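Local structure of putative glucose-6-phosphate 1-epimerase (Salmonella typhimurium, 2HTA) at residues W118-H123 with V130-E135; F134-S139 with F150-R155; E167-F172 with E295-L300; H250-V255 with A286-Q291. The protein probably interconverts the alpha and beta anomers of glucose 6-phosphate and related hexose 6-phosphates, acting as a monomeric mutarotase of the galactose mutarotase superfamily. All coordinates share one frame; numbering follows the deposited sequence.

Contact 1 of 4, residues W118-H123 with V130-E135; sequences WALKAH and VMLTFE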
loop_
_atom_site.group_PDB
_atom_site.type_symbol
_atom_site.label_atom_id
_atom_site.label_comp_id
_atom_site.label_asym_id
_atom_site.label_seq_id
_atom_site.Cartn_x
_atom_site.Cartn_y
_atom_site.Cartn_z
ATOM N N TRP A 118 14.931 2.465 2.467
ATOM C CA TRP A 118 15.000 3.528 1.429
ATOM C C TRP A 118 15.468 4.862 2.029
ATOM O O TRP A 118 15.228 5.156 3.198
ATOM C CB TRP A 118 13.633 3.820 0.803
ATOM C CG TRP A 118 12.938 2.668 0.105
ATOM C CD1 TRP A 118 12.803 1.377 0.573
ATOM C CD2 TRP A 118 12.213 2.729 -1.133
ATOM N NE1 TRP A 118 12.052 0.628 -0.315
ATOM C CE2 TRP A 118 11.670 1.422 -1.372
ATOM C CE3 TRP A 118 11.998 3.732 -2.075
ATOM C CZ2 TRP A 118 10.864 1.117 -2.505
ATOM C CZ3 TRP A 118 11.189 3.434 -3.218
ATOM C CH2 TRP A 118 10.650 2.137 -3.430
ATOM N N ALA A 119 16.061 5.693 1.189
ATOM C CA ALA A 119 16.552 6.999 1.653
ATOM C C ALA A 119 15.409 7.982 1.421
ATOM O O ALA A 119 14.688 7.857 0.456
ATOM C CB ALA A 119 17.809 7.400 0.817
ATOM N N LEU A 120 15.239 8.930 2.305
ATOM C CA LEU A 120 14.385 10.057 1.994
ATOM C C LEU A 120 15.218 11.071 1.257
ATOM O O LEU A 120 16.069 11.786 1.844
ATOM C CB LEU A 120 13.798 10.610 3.285
ATOM C CG LEU A 120 13.070 11.967 3.197
ATOM C CD1 LEU A 120 11.831 11.739 2.300
ATOM C CD2 LEU A 120 12.595 12.499 4.554
ATOM N N LYS A 121 15.000 11.156 -0.064
ATOM C CA LYS A 121 15.843 11.921 -0.953
ATOM C C LYS A 121 15.402 13.377 -1.000
ATOM O O LYS A 121 16.268 14.273 -1.115
ATOM C CB LYS A 121 15.746 11.327 -2.371
ATOM C CG LYS A 121 16.678 11.887 -3.371
ATOM C CD LYS A 121 16.381 11.295 -4.783
ATOM C CE LYS A 121 17.507 11.677 -5.764
ATOM N NZ LYS A 121 18.891 11.324 -5.225
ATOM N N ALA A 122 14.105 13.633 -0.952
ATOM C CA ALA A 122 13.608 15.026 -1.116
ATOM C C ALA A 122 12.271 15.186 -0.471
ATOM O O ALA A 122 11.573 14.206 -0.256
ATOM C CB ALA A 122 13.525 15.416 -2.597
ATOM N N HIS A 123 11.892 16.438 -0.218
ATOM C CA HIS A 123 10.578 16.725 0.275
ATOM C C HIS A 123 10.345 18.210 0.161
ATOM O O HIS A 123 11.297 18.967 0.065
ATOM C CB HIS A 123 10.431 16.234 1.752
ATOM C CG HIS A 123 11.495 16.749 2.660
ATOM N ND1 HIS A 123 11.351 17.927 3.373
ATOM C CD2 HIS A 123 12.724 16.259 2.976
ATOM C CE1 HIS A 123 12.460 18.156 4.061
ATOM N NE2 HIS A 123 13.296 17.147 3.852
ATOM N N VAL A 130 2.299 17.865 2.227
ATOM C CA VAL A 130 3.728 17.589 2.117
ATOM C C VAL A 130 3.978 16.651 0.932
ATOM O O VAL A 130 3.128 15.795 0.638
ATOM C CB VAL A 130 4.275 16.922 3.419
ATOM C CG1 VAL A 130 5.788 16.747 3.332
ATOM C CG2 VAL A 130 3.970 17.789 4.634
ATOM N N MET A 131 5.088 16.842 0.239
ATOM C CA MET A 131 5.512 15.898 -0.829
ATOM C C MET A 131 6.784 15.254 -0.391
ATOM O O MET A 131 7.644 15.960 0.147
ATOM C CB MET A 131 5.845 16.684 -2.122
ATOM C CG MET A 131 4.682 17.469 -2.764
ATOM S SD MET A 131 5.374 18.428 -4.219
ATOM C CE MET A 131 6.119 17.103 -5.223
ATOM N N LEU A 132 6.970 13.954 -0.671
ATOM C CA LEU A 132 8.206 13.284 -0.244
ATOM C C LEU A 132 8.648 12.329 -1.350
ATOM O O LEU A 132 7.798 11.721 -2.018
ATOM C CB LEU A 132 7.966 12.420 1.011
ATOM C CG LEU A 132 7.433 13.058 2.308
ATOM C CD1 LEU A 132 5.915 13.031 2.276
ATOM C CD2 LEU A 132 7.942 12.201 3.487
ATOM N N THR A 133 9.968 12.210 -1.520
ATOM C CA THR A 133 10.524 11.260 -2.497
ATOM C C THR A 133 11.485 10.366 -1.755
ATOM O O THR A 133 12.421 10.854 -1.138
ATOM C CB THR A 133 11.295 11.962 -3.543
ATOM O OG1 THR A 133 10.422 12.864 -4.246
ATOM C CG2 THR A 133 11.819 10.953 -4.540
ATOM N N PHE A 134 11.261 9.060 -1.853
ATOM C CA PHE A 134 12.148 8.044 -1.264
ATOM C C PHE A 134 12.858 7.339 -2.412
ATOM O O PHE A 134 12.301 7.185 -3.530
ATOM C CB PHE A 134 11.313 7.028 -0.466
ATOM C CG PHE A 134 10.656 7.587 0.752
ATOM C CD1 PHE A 134 9.358 8.190 0.686
ATOM C CD2 PHE A 134 11.315 7.556 1.971
ATOM C CE1 PHE A 134 8.743 8.695 1.874
ATOM C CE2 PHE A 134 10.683 8.038 3.139
ATOM C CZ PHE A 134 9.427 8.601 3.093
ATOM N N GLU A 135 14.077 6.851 -2.152
ATOM C CA GLU A 135 14.823 6.175 -3.230
ATOM C C GLU A 135 15.406 4.844 -2.703
ATOM O O GLU A 135 15.941 4.800 -1.592
ATOM C CB GLU A 135 15.981 7.078 -3.639
ATOM C CG GLU A 135 16.820 6.486 -4.771
ATOM C CD GLU A 135 17.927 7.452 -5.185
ATOM O OE1 GLU A 135 18.937 7.549 -4.481
ATOM O OE2 GLU A 135 17.754 8.169 -6.176
#

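Contact 2 of 4, residues F134-S139 with F150-R155; sequences FELQSS and FTLLAR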
loop_
_atom_site.group_PDB
_atom_site.type_symbol
_atom_site.label_atom_id
_atom_site.label_comp_id
_atom_site.label_asym_id
_atom_site.label_seq_id
_atom_site.Cartn_x
_atom_site.Cartn_y
_atom_site.Cartn_z
ATOM N N PHE A 134 11.261 9.060 -1.853
ATOM C CA PHE A 134 12.148 8.044 -1.264
ATOM C C PHE A 134 12.858 7.339 -2.412
ATOM O O PHE A 134 12.301 7.185 -3.530
ATOM C CB PHE A 134 11.313 7.028 -0.466
ATOM C CG PHE A 134 10.656 7.587 0.752
ATOM C CD1 PHE A 134 9.358 8.190 0.686
ATOM C CD2 PHE A 134 11.315 7.556 1.971
ATOM C CE1 PHE A 134 8.743 8.695 1.874
ATOM C CE2 PHE A 134 10.683 8.038 3.139
ATOM C CZ PHE A 134 9.427 8.601 3.093
ATOM N N GLU A 135 14.077 6.851 -2.152
ATOM C CA GLU A 135 14.823 6.175 -3.230
ATOM C C GLU A 135 15.406 4.844 -2.703
ATOM O O GLU A 135 15.941 4.800 -1.592
ATOM C CB GLU A 135 15.981 7.078 -3.639
ATOM C CG GLU A 135 16.820 6.486 -4.771
ATOM C CD GLU A 135 17.927 7.452 -5.185
ATOM O OE1 GLU A 135 18.937 7.549 -4.481
ATOM O OE2 GLU A 135 17.754 8.169 -6.176
ATOM N N LEU A 136 15.356 3.809 -3.535
ATOM C CA LEU A 136 16.021 2.543 -3.239
ATOM C C LEU A 136 16.940 2.237 -4.397
ATOM O O LEU A 136 16.578 2.451 -5.550
ATOM C CB LEU A 136 15.014 1.422 -3.041
ATOM C CG LEU A 136 15.659 0.054 -2.668
ATOM C CD1 LEU A 136 16.065 0.078 -1.174
ATOM C CD2 LEU A 136 14.592 -0.978 -2.866
ATOM N N GLN A 137 18.179 1.786 -4.108
ATOM C CA GLN A 137 19.085 1.407 -5.202
ATOM C C GLN A 137 19.591 0.006 -5.013
ATOM O O GLN A 137 19.677 -0.490 -3.890
ATOM C CB GLN A 137 20.269 2.343 -5.294
ATOM C CG GLN A 137 19.817 3.767 -5.729
ATOM C CD GLN A 137 20.965 4.628 -6.065
ATOM O OE1 GLN A 137 21.632 5.118 -5.168
ATOM N NE2 GLN A 137 21.224 4.824 -7.363
ATOM N N SER A 138 19.954 -0.621 -6.110
ATOM C CA SER A 138 20.623 -1.919 -6.041
ATOM C C SER A 138 21.963 -1.799 -5.338
ATOM O O SER A 138 22.552 -0.707 -5.231
ATOM C CB SER A 138 20.830 -2.483 -7.472
ATOM O OG SER A 138 21.375 -1.503 -8.314
ATOM N N SER A 139 22.436 -2.915 -4.825
ATOM C CA SER A 139 23.701 -2.948 -4.095
ATOM C C SER A 139 24.248 -4.352 -4.345
ATOM O O SER A 139 23.559 -5.197 -4.925
ATOM C CB SER A 139 23.416 -2.797 -2.624
ATOM O OG SER A 139 22.670 -3.917 -2.163
ATOM N N PHE A 150 19.270 -1.207 -10.419
ATOM C CA PHE A 150 18.017 -0.439 -10.474
ATOM C C PHE A 150 18.116 0.781 -9.536
ATOM O O PHE A 150 18.951 0.802 -8.618
ATOM C CB PHE A 150 16.813 -1.332 -10.039
ATOM C CG PHE A 150 16.828 -1.718 -8.539
ATOM C CD1 PHE A 150 17.386 -2.950 -8.123
ATOM C CD2 PHE A 150 16.270 -0.886 -7.574
ATOM C CE1 PHE A 150 17.366 -3.282 -6.776
ATOM C CE2 PHE A 150 16.306 -1.177 -6.215
ATOM C CZ PHE A 150 16.850 -2.423 -5.807
ATOM N N THR A 151 17.278 1.785 -9.811
ATOM C CA THR A 151 16.969 2.845 -8.846
ATOM C C THR A 151 15.434 2.960 -8.852
ATOM O O THR A 151 14.816 3.174 -9.918
ATOM C CB THR A 151 17.563 4.201 -9.272
ATOM O OG1 THR A 151 18.977 4.067 -9.400
ATOM C CG2 THR A 151 17.255 5.242 -8.209
ATOM N N LEU A 152 14.821 2.795 -7.675
ATOM C CA LEU A 152 13.388 2.824 -7.532
ATOM C C LEU A 152 13.080 4.085 -6.731
ATOM O O LEU A 152 13.778 4.365 -5.735
ATOM C CB LEU A 152 12.945 1.651 -6.658
ATOM C CG LEU A 152 12.023 0.534 -7.073
ATOM C CD1 LEU A 152 11.515 -0.257 -5.789
ATOM C CD2 LEU A 152 10.858 0.959 -7.966
ATOM N N LEU A 153 12.122 4.880 -7.223
ATOM C CA LEU A 153 11.660 6.078 -6.545
ATOM C C LEU A 153 10.208 5.936 -6.150
ATOM O O LEU A 153 9.405 5.476 -6.951
ATOM C CB LEU A 153 11.797 7.334 -7.442
ATOM C CG LEU A 153 13.277 7.565 -7.746
ATOM C CD1 LEU A 153 13.556 8.219 -9.036
ATOM C CD2 LEU A 153 13.936 8.340 -6.603
ATOM N N ALA A 154 9.866 6.345 -4.933
ATOM C CA ALA A 154 8.460 6.349 -4.475
ATOM C C ALA A 154 8.198 7.816 -4.100
ATOM O O ALA A 154 8.877 8.364 -3.218
ATOM C CB ALA A 154 8.248 5.433 -3.276
ATOM N N ARG A 155 7.291 8.445 -4.820
ATOM C CA ARG A 155 6.936 9.862 -4.580
ATOM C C ARG A 155 5.558 9.879 -4.017
ATOM O O ARG A 155 4.668 9.216 -4.574
ATOM C CB ARG A 155 6.992 10.632 -5.903
ATOM C CG ARG A 155 8.380 10.611 -6.570
ATOM C CD ARG A 155 8.384 11.506 -7.797
ATOM N NE ARG A 155 9.737 11.822 -8.226
ATOM C CZ ARG A 155 10.401 11.133 -9.149
ATOM N NH1 ARG A 155 11.642 11.486 -9.484
ATOM N NH2 ARG A 155 9.809 10.121 -9.762
#

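Contact 3 of 4, residues E167-F172 with E295-L300; sequences EAHGEF and EKPSRL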
loop_
_atom_site.group_PDB
_atom_site.type_symbol
_atom_site.label_atom_id
_atom_site.label_comp_id
_atom_site.label_asym_id
_atom_site.label_seq_id
_atom_site.Cartn_x
_atom_site.Cartn_y
_atom_site.Cartn_z
ATOM N N GLU A 167 8.294 4.511 -9.466
ATOM C CA GLU A 167 8.995 4.666 -10.752
ATOM C C GLU A 167 10.305 3.877 -10.669
ATOM O O GLU A 167 11.103 4.078 -9.730
ATOM C CB GLU A 167 9.298 6.154 -10.956
ATOM C CG GLU A 167 10.097 6.470 -12.173
ATOM C CD GLU A 167 10.275 8.016 -12.313
ATOM O OE1 GLU A 167 11.353 8.595 -11.960
ATOM O OE2 GLU A 167 9.282 8.629 -12.749
ATOM N N ALA A 168 10.481 2.952 -11.600
ATOM C CA ALA A 168 11.640 2.028 -11.571
ATOM C C ALA A 168 12.542 2.310 -12.776
ATOM O O ALA A 168 12.089 2.270 -13.939
ATOM C CB ALA A 168 11.168 0.577 -11.581
ATOM N N HIS A 169 13.797 2.633 -12.507
ATOM C CA HIS A 169 14.771 2.928 -13.557
ATOM C C HIS A 169 15.710 1.734 -13.710
ATOM O O HIS A 169 16.304 1.271 -12.736
ATOM C CB HIS A 169 15.606 4.149 -13.182
ATOM C CG HIS A 169 14.798 5.407 -13.099
ATOM N ND1 HIS A 169 14.807 6.368 -14.091
ATOM C CD2 HIS A 169 13.971 5.866 -12.135
ATOM C CE1 HIS A 169 14.007 7.366 -13.740
ATOM N NE2 HIS A 169 13.490 7.086 -12.559
ATOM N N GLY A 170 15.902 1.302 -14.938
ATOM C CA GLY A 170 16.799 0.124 -15.186
ATOM C C GLY A 170 16.412 -0.537 -16.499
ATOM O O GLY A 170 15.653 0.049 -17.286
ATOM N N GLU A 171 16.909 -1.755 -16.735
ATOM C CA GLU A 171 16.528 -2.494 -17.937
ATOM C C GLU A 171 16.055 -3.841 -17.484
ATOM O O GLU A 171 16.892 -4.723 -17.168
ATOM C CB GLU A 171 17.736 -2.693 -18.862
ATOM C CG GLU A 171 18.588 -1.454 -19.164
ATOM C CD GLU A 171 17.925 -0.447 -20.114
ATOM O OE1 GLU A 171 17.288 -0.831 -21.156
ATOM O OE2 GLU A 171 18.062 0.771 -19.823
ATOM N N PHE A 172 14.735 -4.007 -17.400
ATOM C CA PHE A 172 14.209 -5.233 -16.827
ATOM C C PHE A 172 12.715 -5.224 -17.050
ATOM O O PHE A 172 12.148 -4.218 -17.439
ATOM C CB PHE A 172 14.565 -5.411 -15.313
ATOM C CG PHE A 172 14.488 -4.136 -14.500
ATOM C CD1 PHE A 172 13.296 -3.445 -14.381
ATOM C CD2 PHE A 172 15.617 -3.619 -13.862
ATOM C CE1 PHE A 172 13.195 -2.229 -13.616
ATOM C CE2 PHE A 172 15.554 -2.426 -13.154
ATOM C CZ PHE A 172 14.332 -1.709 -13.001
ATOM N N GLU A 295 16.098 4.738 -21.711
ATOM C CA GLU A 295 15.420 5.053 -20.475
ATOM C C GLU A 295 13.989 5.609 -20.727
ATOM O O GLU A 295 13.806 6.759 -21.149
ATOM C CB GLU A 295 16.225 6.039 -19.649
ATOM C CG GLU A 295 15.582 6.512 -18.309
ATOM C CD GLU A 295 16.023 5.687 -17.098
ATOM O OE1 GLU A 295 16.760 6.220 -16.220
ATOM O OE2 GLU A 295 15.660 4.484 -17.036
ATOM N N LYS A 296 13.007 4.731 -20.522
ATOM C CA LYS A 296 11.616 5.043 -20.247
ATOM C C LYS A 296 11.345 4.175 -18.981
ATOM O O LYS A 296 11.019 2.981 -19.073
ATOM N N PRO A 297 11.490 4.777 -17.791
ATOM C CA PRO A 297 11.310 4.023 -16.567
ATOM C C PRO A 297 9.858 3.515 -16.455
ATOM O O PRO A 297 8.956 4.103 -17.054
ATOM C CB PRO A 297 11.586 5.070 -15.485
ATOM C CG PRO A 297 11.266 6.346 -16.107
ATOM C CD PRO A 297 11.752 6.202 -17.521
ATOM N N SER A 298 9.605 2.477 -15.674
ATOM C CA SER A 298 8.209 2.071 -15.488
ATOM C C SER A 298 7.577 2.934 -14.414
ATOM O O SER A 298 8.302 3.526 -13.549
ATOM C CB SER A 298 8.105 0.613 -15.106
ATOM O OG SER A 298 8.893 0.402 -13.952
ATOM N N ARG A 299 6.244 3.013 -14.446
ATOM C CA ARG A 299 5.563 3.781 -13.437
ATOM C C ARG A 299 4.308 3.031 -13.027
ATOM O O ARG A 299 3.701 2.327 -13.833
ATOM C CB ARG A 299 5.208 5.190 -13.979
ATOM C CG ARG A 299 6.449 6.040 -14.298
ATOM C CD ARG A 299 6.126 7.536 -14.419
ATOM N NE ARG A 299 5.583 7.848 -15.736
ATOM C CZ ARG A 299 4.383 8.401 -15.935
ATOM N NH1 ARG A 299 3.634 8.717 -14.885
ATOM N NH2 ARG A 299 3.944 8.677 -17.174
ATOM N N LEU A 300 3.920 3.176 -11.757
ATOM C CA LEU A 300 2.638 2.685 -11.267
ATOM C C LEU A 300 2.182 3.729 -10.205
ATOM O O LEU A 300 3.016 4.207 -9.401
ATOM C CB LEU A 300 2.857 1.359 -10.564
ATOM C CG LEU A 300 1.664 0.470 -10.193
ATOM C CD1 LEU A 300 0.859 0.029 -11.468
ATOM C CD2 LEU A 300 2.148 -0.726 -9.358
#

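Contact 4 of 4, residues H250-V255 with A286-Q291; sequences HHLNVV and ATAPQQ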
loop_
_atom_site.group_PDB
_atom_site.type_symbol
_atom_site.label_atom_id
_atom_site.label_comp_id
_atom_site.label_asym_id
_atom_site.label_seq_id
_atom_site.Cartn_x
_atom_site.Cartn_y
_atom_site.Cartn_z
ATOM N N HIS A 250 -1.484 3.735 -14.870
ATOM C CA HIS A 250 -0.347 3.007 -15.424
ATOM C C HIS A 250 -0.380 1.532 -15.054
ATOM O O HIS A 250 0.627 0.851 -15.251
ATOM C CB HIS A 250 1.033 3.638 -15.056
ATOM C CG HIS A 250 1.038 5.133 -15.085
ATOM N ND1 HIS A 250 0.763 5.858 -16.223
ATOM C CD2 HIS A 250 1.246 6.040 -14.092
ATOM C CE1 HIS A 250 0.805 7.153 -15.945
ATOM N NE2 HIS A 250 1.108 7.295 -14.660
ATOM N N HIS A 251 -1.497 1.057 -14.509
ATOM C CA HIS A 251 -1.633 -0.309 -13.997
ATOM C C HIS A 251 -2.234 -1.181 -15.050
ATOM O O HIS A 251 -2.657 -0.689 -16.136
ATOM C CB HIS A 251 -2.655 -0.299 -12.780
ATOM C CG HIS A 251 -4.013 0.064 -13.239
ATOM N ND1 HIS A 251 -4.262 1.293 -13.833
ATOM C CD2 HIS A 251 -5.140 -0.661 -13.383
ATOM C CE1 HIS A 251 -5.526 1.333 -14.213
ATOM N NE2 HIS A 251 -6.071 0.157 -13.988
ATOM N N LEU A 252 -2.276 -2.493 -14.753
ATOM C CA LEU A 252 -3.041 -3.453 -15.581
ATOM C C LEU A 252 -4.254 -4.043 -14.881
ATOM O O LEU A 252 -5.258 -4.411 -15.530
ATOM C CB LEU A 252 -2.147 -4.628 -16.021
ATOM C CG LEU A 252 -2.178 -5.094 -17.459
ATOM C CD1 LEU A 252 -2.090 -3.850 -18.485
ATOM C CD2 LEU A 252 -1.009 -6.080 -17.620
ATOM N N ASN A 253 -4.196 -4.111 -13.564
ATOM C CA ASN A 253 -5.118 -4.887 -12.789
ATOM C C ASN A 253 -5.438 -4.140 -11.507
ATOM O O ASN A 253 -4.690 -3.231 -11.106
ATOM C CB ASN A 253 -4.444 -6.230 -12.346
ATOM C CG ASN A 253 -3.758 -6.942 -13.476
ATOM O OD1 ASN A 253 -2.547 -7.260 -13.384
ATOM N ND2 ASN A 253 -4.520 -7.251 -14.551
ATOM N N VAL A 254 -6.534 -4.528 -10.870
ATOM C CA VAL A 254 -6.786 -4.131 -9.477
ATOM C C VAL A 254 -6.975 -5.404 -8.711
ATOM O O VAL A 254 -7.518 -6.340 -9.280
ATOM C CB VAL A 254 -8.018 -3.241 -9.377
ATOM C CG1 VAL A 254 -8.442 -2.973 -7.889
ATOM C CG2 VAL A 254 -7.695 -1.915 -10.088
ATOM N N VAL A 255 -6.477 -5.478 -7.461
ATOM C CA VAL A 255 -6.749 -6.609 -6.610
ATOM C C VAL A 255 -7.601 -6.206 -5.427
ATOM O O VAL A 255 -7.342 -5.161 -4.816
ATOM C CB VAL A 255 -5.443 -7.278 -6.142
ATOM C CG1 VAL A 255 -5.670 -8.282 -4.993
ATOM C CG2 VAL A 255 -4.876 -8.013 -7.374
ATOM N N ALA A 286 0.242 -7.111 -12.921
ATOM C CA ALA A 286 0.597 -8.549 -12.660
ATOM C C ALA A 286 0.357 -9.485 -13.899
ATOM O O ALA A 286 1.125 -10.441 -14.128
ATOM C CB ALA A 286 -0.123 -9.100 -11.459
ATOM N N THR A 287 -0.718 -9.273 -14.637
ATOM C CA THR A 287 -1.096 -10.245 -15.668
ATOM C C THR A 287 -0.207 -10.189 -16.945
ATOM O O THR A 287 -0.339 -11.051 -17.842
ATOM C CB THR A 287 -2.608 -10.153 -16.036
ATOM O OG1 THR A 287 -2.899 -8.817 -16.420
ATOM C CG2 THR A 287 -3.490 -10.432 -14.881
ATOM N N ALA A 288 0.670 -9.198 -17.030
ATOM C CA ALA A 288 1.728 -9.161 -18.023
ATOM C C ALA A 288 2.855 -8.404 -17.332
ATOM O O ALA A 288 2.603 -7.697 -16.371
ATOM C CB ALA A 288 1.268 -8.391 -19.294
ATOM N N PRO A 289 4.091 -8.532 -17.825
ATOM C CA PRO A 289 5.174 -7.772 -17.210
ATOM C C PRO A 289 5.323 -6.364 -17.764
ATOM O O PRO A 289 5.016 -6.100 -18.919
ATOM C CB PRO A 289 6.403 -8.619 -17.564
ATOM C CG PRO A 289 6.106 -9.070 -18.918
ATOM C CD PRO A 289 4.614 -9.389 -18.913
ATOM N N GLN A 290 5.797 -5.479 -16.913
ATOM C CA GLN A 290 5.988 -4.090 -17.228
ATOM C C GLN A 290 7.415 -3.847 -17.654
ATOM O O GLN A 290 8.339 -4.366 -17.059
ATOM C CB GLN A 290 5.652 -3.265 -15.988
ATOM C CG GLN A 290 5.195 -1.885 -16.273
ATOM C CD GLN A 290 4.841 -1.129 -15.007
ATOM O OE1 GLN A 290 5.128 -1.575 -13.878
ATOM N NE2 GLN A 290 4.164 0.027 -15.195
ATOM N N GLN A 291 7.570 -3.054 -18.704
ATOM C CA GLN A 291 8.864 -2.715 -19.277
ATOM C C GLN A 291 9.506 -1.540 -18.547
ATOM O O GLN A 291 8.827 -0.514 -18.321
ATOM C CB GLN A 291 8.676 -2.262 -20.743
ATOM C CG GLN A 291 7.892 -3.227 -21.659
ATOM C CD GLN A 291 8.471 -4.658 -21.554
ATOM O OE1 GLN A 291 7.706 -5.647 -21.364
ATOM N NE2 GLN A 291 9.807 -4.760 -21.585
HETATM O O HOH W 1 2.495 1.144 -17.480
#

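Contact 1 of 4, residues W118-H123 with V130-E135
Strands 119-123 and 130-135 run antiparallel as the two arms of a beta hairpin, their axes 4.5 Å apart at closest approach and inclined at 144°. A119 and E135 form a hydrogen-bonded pair, with A119 N reaching E135 O almost straight and E135 N returning the bond to A119 O. After the non-hydrogen-bonded pair L120-F134 the register slips by one: K121 and A122 both face T133, a classic beta bulge. T133 O is therefore gripped twice, by K121 N at 2.8 Å and by A122 N at 3.3 Å, both donors in its carbonyl plane. T133 N closes the ring on A122 O, from above that carbonyl plane. On the face carrying L120, F134 and L132, L120 holds CG anti to its backbone N (chi1 169°), and its CD1 sits over one face of the F134 ring, 4.1 Å from the centroid, a CH-pi contact displaced toward the rim. The same methyl touches L132 CD2. The F134 ring also meets F55 of the neighbouring sheet. W118 puts CE3 3.7 Å from F134 CB, while its NE1 is bonded to A113 O. The bulge turns K121 toward the partner strand; its chain, extended until a bend at chi4, crosses the extended E135 obliquely, and NZ stands 3.5 Å from E135 OE2, a weak salt bridge. F134 and L132 are thus buried on one face, with L120 across the F134 ring, while the weak ion pair lies beside the more exposed face of A119, A122, T133 and E135.

Contact 2 of 4, residues F134-S139 with F150-R155
Strands 134-137 and 151-155 are antiparallel neighbours at 162°, joined by four backbone bonds in two reciprocal pairs, F134 with A154 and L136 with L152, each in the acceptor's carbonyl plane. Beyond the last pair S138 takes over the end of the ladder: its N donates to F150 O, and its OG, in the crowded position between backbone N and carbonyl carbon (chi1 48°), accepts from F150 N at 3.0 Å while also bonding D149. F150 has CG in the same crowded position (chi1 68°), which folds the ring back over the opposing chain, so that S138 N lies 3.5 Å above its plane, over the centre. L136 CG meets that ring at its edge, in plane, and L136 CD2 packs on F150 CE2 at 3.8 Å. Helix 140-145, which S139 N-caps, links the two strands of this antiparallel sheet, part of the beta-sandwich fold of the mutarotase superfamily; L136 and L152 lie on the inward face and both touch W118. The other face is more polar. Q137 and T151 lie side by side, and Q137 NE2 donates in its amide plane to T151 OG1 at 3.1 Å. E135 bridges two neighbours with its aliphatic part: CG rests on T151 CG2, and CB runs beside L153 CD2 at 3.8 Å.

Contact 3 of 4, residues E167-F172 with E295-L300
H169 has CG anti to the carbonyl carbon (chi1 -65°), and E167, two residues back on the same side, is extended with CG anti to its backbone N (chi1 176°); together these settings bring the carboxylate to the imidazole. H169 NE2 donates to E167 OE1 at 2.7 Å, while H169 ND1 donates to E295 OE1 at 2.9 Å, the latter bond nearly straight. Both oxygens lie at the ring's edge, in its plane. A bend at chi2 brings the E295 carboxylate up to ND1; its plane stands 74° from the ring, and OE1 is met from above the carboxylate plane. With both N-H groups engaged by carboxylate oxygens, the imidazole is probably doubly protonated and positively charged, though E167 OE1 also serves R155; its rotation is fixed from both ends. P297 packs against the imidazole: CB lies over the centre of one ring face, 3.8 Å from the centroid, in a CH-pi contact. Between the strands, A168 and S298 form an antiparallel hydrogen-bonded pair, next to the non-hydrogen-bonded pair E167-R299. S298 OG, in the crowded position, comes within 3.3 Å of A168 CB. The following G170 adopts backbone angles that call for glycine, and the chain swings round toward F172. On one flank the salt bridge from E167 OE1 to R155 NH2 reaches strand 151-158. On the other, strand 298-308 carries the same antiparallel sheet on toward strand 242-249, while F172 opens strand 172-183, one of whose neighbours is strand 289-292; W146 and F150 pack against its ring.

Contact 4 of 4, residues H250-V255 with A286-Q291
N253 carries this contact with both ends of its amide. Its CG lies anti to the carbonyl carbon, beside the backbone N (chi1 -48°), and the chi2 turn sets OD1 before the backbone of A286 and T287. OD1 accepts twice: from A286 N at 2.8 Å, nearly along the C=O axis, and from T287 N at 3.0 Å, in the carbonyl plane on a lone pair. The other end of the amide, ND2, donates to T287 OG1 at 2.9 Å, with the hydroxyl oxygen in the amide plane. T287 makes this possible by holding OG1 in the crowded position between backbone N and carbonyl carbon (chi1 55°), leaving its CG2 beside the amide as well. Three bonds thus fix both the position and the flip of the N253 group. They hold the corner at 287-288, where the chain leaves strand 278-286 and turns into strand 289-292. At the start of the opposing strand, L252 and N253 both face V284, a classic beta bulge that sets N253 against the corner in this curled antiparallel sheet, which also carries E282, probably a catalytic residue, on strand 278-286. L252, with chi1 at an unusual -134°, lays CD2 against A288 CB at 3.7 Å and near T287 OG1. Further along, Q290, an extended chain with CG anti to its backbone N, reaches a water 3.0 Å from NE2; the water donates to H250 O at 2.9 Å, bridging the two segments. Q290 NE2 also donates to R299 O on strand 298-308.

In the fold
Contacts 1, 2 and 3 lie along one antiparallel sheet: contact 1 is its edge hairpin, contact 2 shares strand 130-137 with it, and strand 151-158 of contact 2 bonds to strand 162-169 of contact 3. Contact 2 is the most buried of the four; the others are partly buried. Backbone ladders dominate contacts 1 and 2, whereas contact 3 has a shorter ladder and relies on charged and imidazole groups. Contact 4 has no ladder between its segments and depends on the N253 amide, with an L252-A288 contact and a water between H250 and Q290. It nests within the long loop closed by contact 3 and touches it through Q290 and R299, tying the two sheets together.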